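Local coordinates for ABC transporter, periplasmic substrate-binding protein (Vibrio cholerae O1 biovar eltor, PDB 1TWY) that probably binds phosphate in the periplasm and delivers it to an ABC-type membrane transporter, as the soluble receptor of that uptake system, at residues L118-L123 and S161-T166; E219-T224 and H231-S236. All coordinates share one frame; numbering follows the deposited sequence.

Interaction 1: residues L118-L123 and S161-T166; sequences LTREQL and SLMGLT. With MG (magnesium ion), chain J.
Atom NH1 of Arg120 is gripped twice: it gives one N-H to Leu162 O at 2.9 Å and another to a water at 3.1 Å, and that water in turn donates to Met163 O. The first bond is almost straight (177°), lies in the guanidinium plane and falls on a lone pair in the carbonyl plane of Leu162. Arginine suits the place because its long chain, extended through chi2 and then bent at chi3 (-75°), carries a flat multiple donor across to carbonyls in the last turn of helix 154-163. NH2 turns to Gln234 OE1, so separate partners hold the group's rotation. Met163, a selenomethionine here, lays SE over one guanidinium face, and its doubly bent chain tucks CE against Leu123 CB at 3.9 Å and near Arg120 O at 3.4 Å. Its flexible selenoether packs into this buried patch, where Phe218 of strand 214-218 also touches it.

Both helix ends are capped here. Thr119 and Gln122 form a capping box at the start of helix 120-128, while Gly164, with positive phi, makes the Schellman motif that closes helix 154-163. The same Gly164, through O, and Thr166 O bind the magnesium ion at 2.5 and 2.4 Å. A cationic group bound in plane at a helix C-terminus probably gains from the partial negative charge of the carbonyls there.

Interaction 2: residues E219-T224 and H231-S236; sequences EKADPT and HTYQLS
Pro223 lies over one face of the Tyr233 ring, with its CA 3.9 Å from the ring centroid and only 16° off the normal, a CH-pi contact offset toward the rim; Pro223 CB lies over the same face, 3.7 Å from Tyr233 CE1. The ring meets Ala221 differently: Ala221 O sits in the ring plane at the edge, 3.4 Å from Tyr233 CD1, where the slightly positive C-H hydrogens favour a carbonyl oxygen. With CG anti to the backbone N (chi1 -178°), the tyrosine brings its ring against Pro223 with the CD1 edge toward Ala221 O, and its OH reaches Leu105 O in the neighbouring strand 96-109.

The two segments flank the short helix 225-229 in the connection from strand 214-218 to strand 236-243, both of which pair antiparallel with strand 96-109 in the mixed sheet of this periplasmic-binding-protein fold. Pro223 is the centre of an inverse gamma turn; proline, its phi restricted by the ring, suits such a turn, and its compact ring offers C-H groups to the tyrosine face. Ala221 is small enough for its CB to approach Thr232 O at 3.4 Å.

At the other end of the contact from Pro223, the Glu219 carboxylate and the Gln234 amide have nearly parallel planes, 10° apart. A water bridges them, donating to Glu219 OE2 at 3.2 Å and accepting from Gln234 NE2 at 3.0 Å, while both side chains also have a partner in Arg120.

Arg120 joins the two contacts, whose centres are 13 Å apart. Its NH2 lies 2.7 Å from Gln234 OE1, and its backbone N hydrogen-bonds Glu219 OE2 at 2.9 Å, so the residue that reaches helix 154-163 in interaction 1 is also held at both its ends by the two segments of interaction 2. Packing adds to this: Leu162 CD2 lies 3.4 Å from Ser236 O, and Phe218 touches Met163 and Leu123 as well as Tyr233 and Gln234. The magnesium ion is bound at the interaction 1 end, and interaction 2 supplies none of its ligands.

Interaction 1: residues L118-L123 and S161-T166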
ATOM      1  N   LEU A 118      -6.559  15.473   9.871  1.00 17.36           N
ATOM      2  CA  LEU A 118      -7.916  14.927   9.809  1.00 19.24           C
ATOM      3  C   LEU A 118      -7.962  13.723  10.627  1.00 21.58           C
ATOM      4  O   LEU A 118      -6.941  13.008  10.721  1.00 24.01           O
ATOM      5  CB  LEU A 118      -8.344  14.590   8.337  1.00 17.25           C
ATOM      6  CG  LEU A 118      -8.618  15.752   7.357  1.00 22.74           C
ATOM      7  CD1 LEU A 118      -8.832  15.329   5.986  1.00 22.55           C
ATOM      8  CD2 LEU A 118      -9.816  16.640   7.836  1.00 21.14           C
ATOM      9  N   THR A 119      -9.096  13.515  11.317  1.00 24.67           N
ATOM     10  CA  THR A 119      -9.295  12.230  11.987  1.00 25.66           C
ATOM     11  C   THR A 119      -9.830  11.208  11.015  1.00 23.14           C
ATOM     12  O   THR A 119     -10.241  11.516   9.908  1.00 22.14           O
ATOM     13  CB  THR A 119     -10.330  12.350  13.132  1.00 26.87           C
ATOM     14  OG1 THR A 119     -11.607  12.771  12.605  1.00 25.19           O
ATOM     15  CG2 THR A 119      -9.860  13.445  14.100  1.00 30.03           C
ATOM     16  N   ARG A 120      -9.858   9.966  11.479  1.00 26.55           N
ATOM     17  CA  ARG A 120     -10.494   8.886  10.721  1.00 25.04           C
ATOM     18  C   ARG A 120     -11.931   9.196  10.351  1.00 19.44           C
ATOM     19  O   ARG A 120     -12.333   9.030   9.184  1.00 20.16           O
ATOM     20  CB  ARG A 120     -10.448   7.641  11.628  1.00 26.28           C
ATOM     21  CG  ARG A 120     -11.048   6.433  10.952  1.00 28.16           C
ATOM     22  CD  ARG A 120     -10.880   5.211  11.807  1.00 32.19           C
ATOM     23  NE  ARG A 120      -9.483   4.844  11.684  1.00 24.51           N
ATOM     24  CZ  ARG A 120      -9.051   4.100  10.660  1.00 27.77           C
ATOM     25  NH1 ARG A 120      -9.900   3.720   9.719  1.00 27.85           N
ATOM     26  NH2 ARG A 120      -7.772   3.758  10.520  1.00 28.97           N
ATOM     27  N   GLU A 121     -12.763   9.634  11.312  1.00 23.78           N
ATOM     28  CA  GLU A 121     -14.102   9.921  10.945  1.00 26.34           C
ATOM     29  C   GLU A 121     -14.283  11.047  10.014  1.00 23.11           C
ATOM     30  O   GLU A 121     -15.160  10.987   9.167  1.00 21.16           O
ATOM     31  CB  GLU A 121     -15.022  10.267  12.178  1.00 27.77           C
ATOM     32  CG  GLU A 121     -15.557   9.105  12.918  1.00 30.96           C
ATOM     33  CD  GLU A 121     -16.501   8.275  12.077  1.00 37.49           C
ATOM     34  OE1 GLU A 121     -17.702   8.626  11.825  1.00 48.82           O
ATOM     35  OE2 GLU A 121     -15.995   7.280  11.619  1.00 27.83           O
ATOM     36  N   GLN A 122     -13.471  12.099  10.123  1.00 22.47           N
ATOM     37  CA  GLN A 122     -13.522  13.165   9.140  1.00 20.70           C
ATOM     38  C   GLN A 122     -13.178  12.698   7.765  1.00 18.39           C
ATOM     39  O   GLN A 122     -13.861  12.951   6.825  1.00 18.48           O
ATOM     40  CB  GLN A 122     -12.595  14.267   9.574  1.00 20.31           C
ATOM     41  CG  GLN A 122     -13.076  14.987  10.888  1.00 22.20           C
ATOM     42  CD  GLN A 122     -12.103  16.049  11.424  1.00 23.25           C
ATOM     43  OE1 GLN A 122     -10.885  15.859  11.299  1.00 21.79           O
ATOM     44  NE2 GLN A 122     -12.618  17.208  11.781  1.00 25.04           N
ATOM     45  N   LEU A 123     -12.048  12.025   7.634  1.00 18.72           N
ATOM     46  CA  LEU A 123     -11.692  11.533   6.291  1.00 16.95           C
ATOM     47  C   LEU A 123     -12.641  10.566   5.758  1.00 16.74           C
ATOM     48  O   LEU A 123     -12.948  10.592   4.584  1.00 18.53           O
ATOM     49  CB  LEU A 123     -10.255  10.962   6.355  1.00 21.20           C
ATOM     50  CG  LEU A 123      -9.575  10.696   4.989  1.00 21.49           C
ATOM     51  CD1 LEU A 123      -9.422  11.930   4.186  1.00 21.47           C
ATOM     52  CD2 LEU A 123      -8.222  10.087   5.310  1.00 26.61           C
ATOM     53  N   SER A 161      -9.344   0.137   2.007  1.00 17.81           N
ATOM     54  CA  SER A 161      -9.359  -0.883   3.046  1.00 20.39           C
ATOM     55  C   SER A 161      -9.015  -0.321   4.431  1.00 18.63           C
ATOM     56  O   SER A 161      -9.750  -0.529   5.434  1.00 19.59           O
ATOM     57  CB  SER A 161      -8.398  -2.009   2.661  1.00 25.46           C
ATOM     58  OG  SER A 161      -8.290  -2.991   3.691  1.00 28.08           O
ATOM     59  N   LEU A 162      -8.017   0.544   4.479  1.00 18.93           N
ATOM     60  CA  LEU A 162      -7.602   1.170   5.728  1.00 22.35           C
ATOM     61  C   LEU A 162      -8.722   2.069   6.326  1.00 22.84           C
ATOM     62  O   LEU A 162      -8.882   2.122   7.548  1.00 22.93           O
ATOM     63  CB  LEU A 162      -6.295   1.957   5.579  1.00 24.26           C
ATOM     64  CG  LEU A 162      -5.024   1.142   5.401  1.00 28.12           C
ATOM     65  CD1 LEU A 162      -3.948   1.939   4.693  1.00 22.46           C
ATOM     66  CD2 LEU A 162      -4.552   0.677   6.817  1.00 32.13           C
HETATM   67  N   MSE A 163      -9.509   2.694   5.469  1.00 17.26           N
HETATM   68  CA  MSE A 163     -10.487   3.663   5.900  1.00 19.24           C
HETATM   69  C   MSE A 163     -11.866   3.081   6.056  1.00 20.55           C
HETATM   70  O   MSE A 163     -12.769   3.818   6.440  1.00 21.57           O
HETATM   71  CB  MSE A 163     -10.513   4.832   4.897  1.00 22.07           C
HETATM   72  CG  MSE A 163      -9.188   5.605   4.791  1.00 23.86           C
HETATM   73 SE   MSE A 163      -8.881   6.421   6.600  1.00 29.04          SE
HETATM   74  CE  MSE A 163     -10.742   7.138   6.848  1.00 21.27           C
ATOM     75  N   GLY A 164     -12.066   1.815   5.765  1.00 19.29           N
ATOM     76  CA  GLY A 164     -13.370   1.162   5.852  1.00 17.91           C
ATOM     77  C   GLY A 164     -14.329   1.670   4.780  1.00 17.37           C
ATOM     78  O   GLY A 164     -15.587   1.669   4.898  1.00 19.00           O
ATOM     79  N   LEU A 165     -13.781   2.085   3.673  1.00 14.92           N
ATOM     80  CA  LEU A 165     -14.500   2.652   2.555  1.00 15.73           C
ATOM     81  C   LEU A 165     -14.862   1.640   1.461  1.00 18.62           C
ATOM     82  O   LEU A 165     -14.985   2.019   0.321  1.00 21.52           O
ATOM     83  CB  LEU A 165     -13.765   3.822   1.921  1.00 15.23           C
ATOM     84  CG  LEU A 165     -13.686   5.109   2.736  1.00 15.78           C
ATOM     85  CD1 LEU A 165     -12.519   6.077   2.299  1.00 18.14           C
ATOM     86  CD2 LEU A 165     -15.033   5.846   2.717  1.00 15.91           C
ATOM     87  N   THR A 166     -15.030   0.384   1.788  1.00 16.09           N
ATOM     88  CA  THR A 166     -15.629  -0.539   0.890  1.00 18.02           C
ATOM     89  C   THR A 166     -16.913  -1.044   1.586  1.00 20.48           C
ATOM     90  O   THR A 166     -17.127  -0.779   2.743  1.00 19.50           O
ATOM     91  CB  THR A 166     -14.730  -1.729   0.533  1.00 21.13           C
ATOM     92  OG1 THR A 166     -14.441  -2.578   1.652  1.00 21.23           O
ATOM     93  CG2 THR A 166     -13.378  -1.230   0.012  1.00 26.09           C
TER
HETATM   94 MG    MG J1508     -17.536   0.055   4.914  1.00 32.41          MG
HETATM   95  O   HOH W   1     -12.940   4.336   9.218  1.00 32.32           O
HETATM   96  O   HOH W   2     -16.510  -1.324   5.453  1.00 22.07           O
HETATM   97  O   HOH W   3     -19.818  -0.596   4.604  1.00 24.58           O

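Interaction 2: residues E219-T224 and H231-S236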
ATOM      1  N   GLU A 219      -5.021  11.560  12.479  1.00 24.22           N
ATOM      2  CA  GLU A 219      -5.205  11.387  13.943  1.00 28.10           C
ATOM      3  C   GLU A 219      -4.025  11.994  14.684  1.00 23.14           C
ATOM      4  O   GLU A 219      -3.470  11.396  15.589  1.00 26.41           O
ATOM      5  CB  GLU A 219      -5.433   9.940  14.337  1.00 29.29           C
ATOM      6  CG  GLU A 219      -6.769   9.368  13.811  1.00 30.54           C
ATOM      7  CD  GLU A 219      -8.018   9.874  14.529  1.00 29.15           C
ATOM      8  OE1 GLU A 219      -7.980  10.810  15.388  1.00 37.06           O
ATOM      9  OE2 GLU A 219      -9.110   9.312  14.220  1.00 34.11           O
ATOM     10  N   LYS A 220      -3.647  13.204  14.270  1.00 24.06           N
ATOM     11  CA  LYS A 220      -2.606  14.011  14.889  1.00 26.86           C
ATOM     12  C   LYS A 220      -1.171  13.434  14.802  1.00 27.76           C
ATOM     13  O   LYS A 220      -0.214  14.077  15.298  1.00 29.88           O
ATOM     14  CB  LYS A 220      -2.933  14.355  16.391  1.00 26.85           C
ATOM     15  CG  LYS A 220      -4.088  15.308  16.599  1.00 40.35           C
ATOM     16  CD  LYS A 220      -3.743  16.475  17.595  1.00 49.55           C
ATOM     17  CE  LYS A 220      -5.001  17.089  18.196  1.00 51.07           C
ATOM     18  NZ  LYS A 220      -6.015  16.015  18.479  1.00 43.01           N
ATOM     19  N   ALA A 221      -0.980  12.378  14.015  1.00 22.33           N
ATOM     20  CA  ALA A 221       0.353  11.809  13.816  1.00 25.21           C
ATOM     21  C   ALA A 221       0.888  12.310  12.486  1.00 24.90           C
ATOM     22  O   ALA A 221       0.170  12.274  11.455  1.00 20.42           O
ATOM     23  CB  ALA A 221       0.293  10.301  13.805  1.00 27.49           C
ATOM     24  N   ASP A 222       2.162  12.710  12.480  1.00 23.79           N
ATOM     25  CA  ASP A 222       2.769  13.179  11.245  1.00 22.49           C
ATOM     26  C   ASP A 222       3.082  11.975  10.354  1.00 24.91           C
ATOM     27  O   ASP A 222       3.395  10.896  10.853  1.00 24.26           O
ATOM     28  CB  ASP A 222       4.073  13.891  11.461  1.00 28.40           C
ATOM     29  CG  ASP A 222       3.925  15.177  12.178  1.00 30.85           C
ATOM     30  OD1 ASP A 222       3.015  15.917  11.814  1.00 27.97           O
ATOM     31  OD2 ASP A 222       4.699  15.465  13.121  1.00 35.10           O
ATOM     32  N   PRO A 223       2.986  12.179   9.042  1.00 25.06           N
ATOM     33  CA  PRO A 223       3.318  11.130   8.071  1.00 27.38           C
ATOM     34  C   PRO A 223       4.799  10.971   7.818  1.00 29.13           C
ATOM     35  O   PRO A 223       5.349  11.581   6.863  1.00 33.49           O
ATOM     36  CB  PRO A 223       2.562  11.582   6.844  1.00 26.23           C
ATOM     37  CG  PRO A 223       2.683  12.987   6.894  1.00 28.33           C
ATOM     38  CD  PRO A 223       2.472  13.371   8.365  1.00 26.29           C
ATOM     39  N   THR A 224       5.408  10.219   8.713  1.00 28.03           N
ATOM     40  CA  THR A 224       6.864   9.961   8.749  1.00 29.04           C
ATOM     41  C   THR A 224       7.180   8.498   8.788  1.00 28.93           C
ATOM     42  O   THR A 224       6.398   7.708   9.283  1.00 25.27           O
ATOM     43  CB  THR A 224       7.576  10.614   9.957  1.00 30.20           C
ATOM     44  OG1 THR A 224       7.173  10.069  11.216  1.00 29.40           O
ATOM     45  CG2 THR A 224       7.308  12.136  10.017  1.00 36.86           C
ATOM     46  N   HIS A 231       3.980   2.435  14.285  1.00 37.17           N
ATOM     47  CA  HIS A 231       2.531   2.380  14.192  1.00 40.77           C
ATOM     48  C   HIS A 231       1.798   3.539  14.891  1.00 33.72           C
ATOM     49  O   HIS A 231       0.628   3.409  15.191  1.00 35.69           O
ATOM     50  CB  HIS A 231       1.997   1.041  14.732  1.00 46.72           C
ATOM     51  CG  HIS A 231       2.507  -0.145  13.980  1.00 57.63           C
ATOM     52  ND1 HIS A 231       2.623  -0.154  12.603  1.00 64.25           N
ATOM     53  CD2 HIS A 231       2.962  -1.349  14.408  1.00 64.84           C
ATOM     54  CE1 HIS A 231       3.117  -1.319  12.218  1.00 66.60           C
ATOM     55  NE2 HIS A 231       3.328  -2.064  13.293  1.00 61.44           N
ATOM     56  N   THR A 232       2.425   4.686  15.056  1.00 31.17           N
ATOM     57  CA  THR A 232       1.679   5.840  15.544  1.00 31.53           C
ATOM     58  C   THR A 232       0.935   6.490  14.390  1.00 30.75           C
ATOM     59  O   THR A 232      -0.120   7.020  14.570  1.00 30.03           O
ATOM     60  CB  THR A 232       2.524   6.812  16.386  1.00 38.41           C
ATOM     61  OG1 THR A 232       3.503   7.522  15.627  1.00 37.73           O
ATOM     62  CG2 THR A 232       3.340   6.036  17.432  1.00 44.80           C
ATOM     63  N   TYR A 233       1.505   6.418  13.189  1.00 28.40           N
ATOM     64  CA  TYR A 233       0.770   6.830  11.981  1.00 23.03           C
ATOM     65  C   TYR A 233       0.043   5.633  11.364  1.00 20.08           C
ATOM     66  O   TYR A 233       0.660   4.663  10.997  1.00 24.87           O
ATOM     67  CB  TYR A 233       1.739   7.550  11.015  1.00 21.88           C
ATOM     68  CG  TYR A 233       1.036   8.046   9.762  1.00 18.67           C
ATOM     69  CD1 TYR A 233       0.459   9.287   9.756  1.00 20.25           C
ATOM     70  CD2 TYR A 233       1.101   7.350   8.605  1.00 22.40           C
ATOM     71  CE1 TYR A 233      -0.187   9.780   8.599  1.00 19.90           C
ATOM     72  CE2 TYR A 233       0.439   7.840   7.431  1.00 20.18           C
ATOM     73  CZ  TYR A 233      -0.123   9.043   7.448  1.00 19.68           C
ATOM     74  OH  TYR A 233      -0.762   9.602   6.369  1.00 18.40           O
ATOM     75  N   GLN A 234      -1.267   5.714  11.255  1.00 20.63           N
ATOM     76  CA  GLN A 234      -2.088   4.574  10.970  1.00 20.13           C
ATOM     77  C   GLN A 234      -2.119   4.183   9.452  1.00 21.43           C
ATOM     78  O   GLN A 234      -2.512   3.061   9.176  1.00 23.53           O
ATOM     79  CB  GLN A 234      -3.554   4.726  11.472  1.00 25.16           C
ATOM     80  CG  GLN A 234      -3.770   4.796  12.997  1.00 27.68           C
ATOM     81  CD  GLN A 234      -5.297   5.070  13.263  1.00 26.13           C
ATOM     82  OE1 GLN A 234      -6.198   4.476  12.561  1.00 33.14           O
ATOM     83  NE2 GLN A 234      -5.564   6.010  14.136  1.00 38.53           N
ATOM     84  N   LEU A 235      -1.826   5.105   8.484  1.00 19.70           N
ATOM     85  CA  LEU A 235      -2.114   4.873   7.131  1.00 17.93           C
ATOM     86  C   LEU A 235      -0.920   4.207   6.441  1.00 16.81           C
ATOM     87  O   LEU A 235      -0.087   4.789   5.770  1.00 17.82           O
ATOM     88  CB  LEU A 235      -2.516   6.177   6.407  1.00 21.08           C
ATOM     89  CG  LEU A 235      -3.899   6.664   6.889  1.00 29.84           C
ATOM     90  CD1 LEU A 235      -4.223   7.952   6.100  1.00 29.99           C
ATOM     91  CD2 LEU A 235      -5.134   5.668   6.967  1.00 25.58           C
ATOM     92  N   SER A 236      -0.785   2.936   6.738  1.00 17.59           N
ATOM     93  CA  SER A 236       0.278   2.167   6.155  1.00 18.12           C
ATOM     94  C   SER A 236      -0.228   0.758   5.929  1.00 19.12           C
ATOM     95  O   SER A 236      -1.206   0.302   6.495  1.00 23.01           O
ATOM     96  CB  SER A 236       1.472   2.123   7.042  1.00 26.90           C
ATOM     97  OG  SER A 236       1.249   1.192   8.057  1.00 27.84           O
TER
HETATM   98  O   HOH W   4      -8.515   6.163  13.969  1.00 33.45           O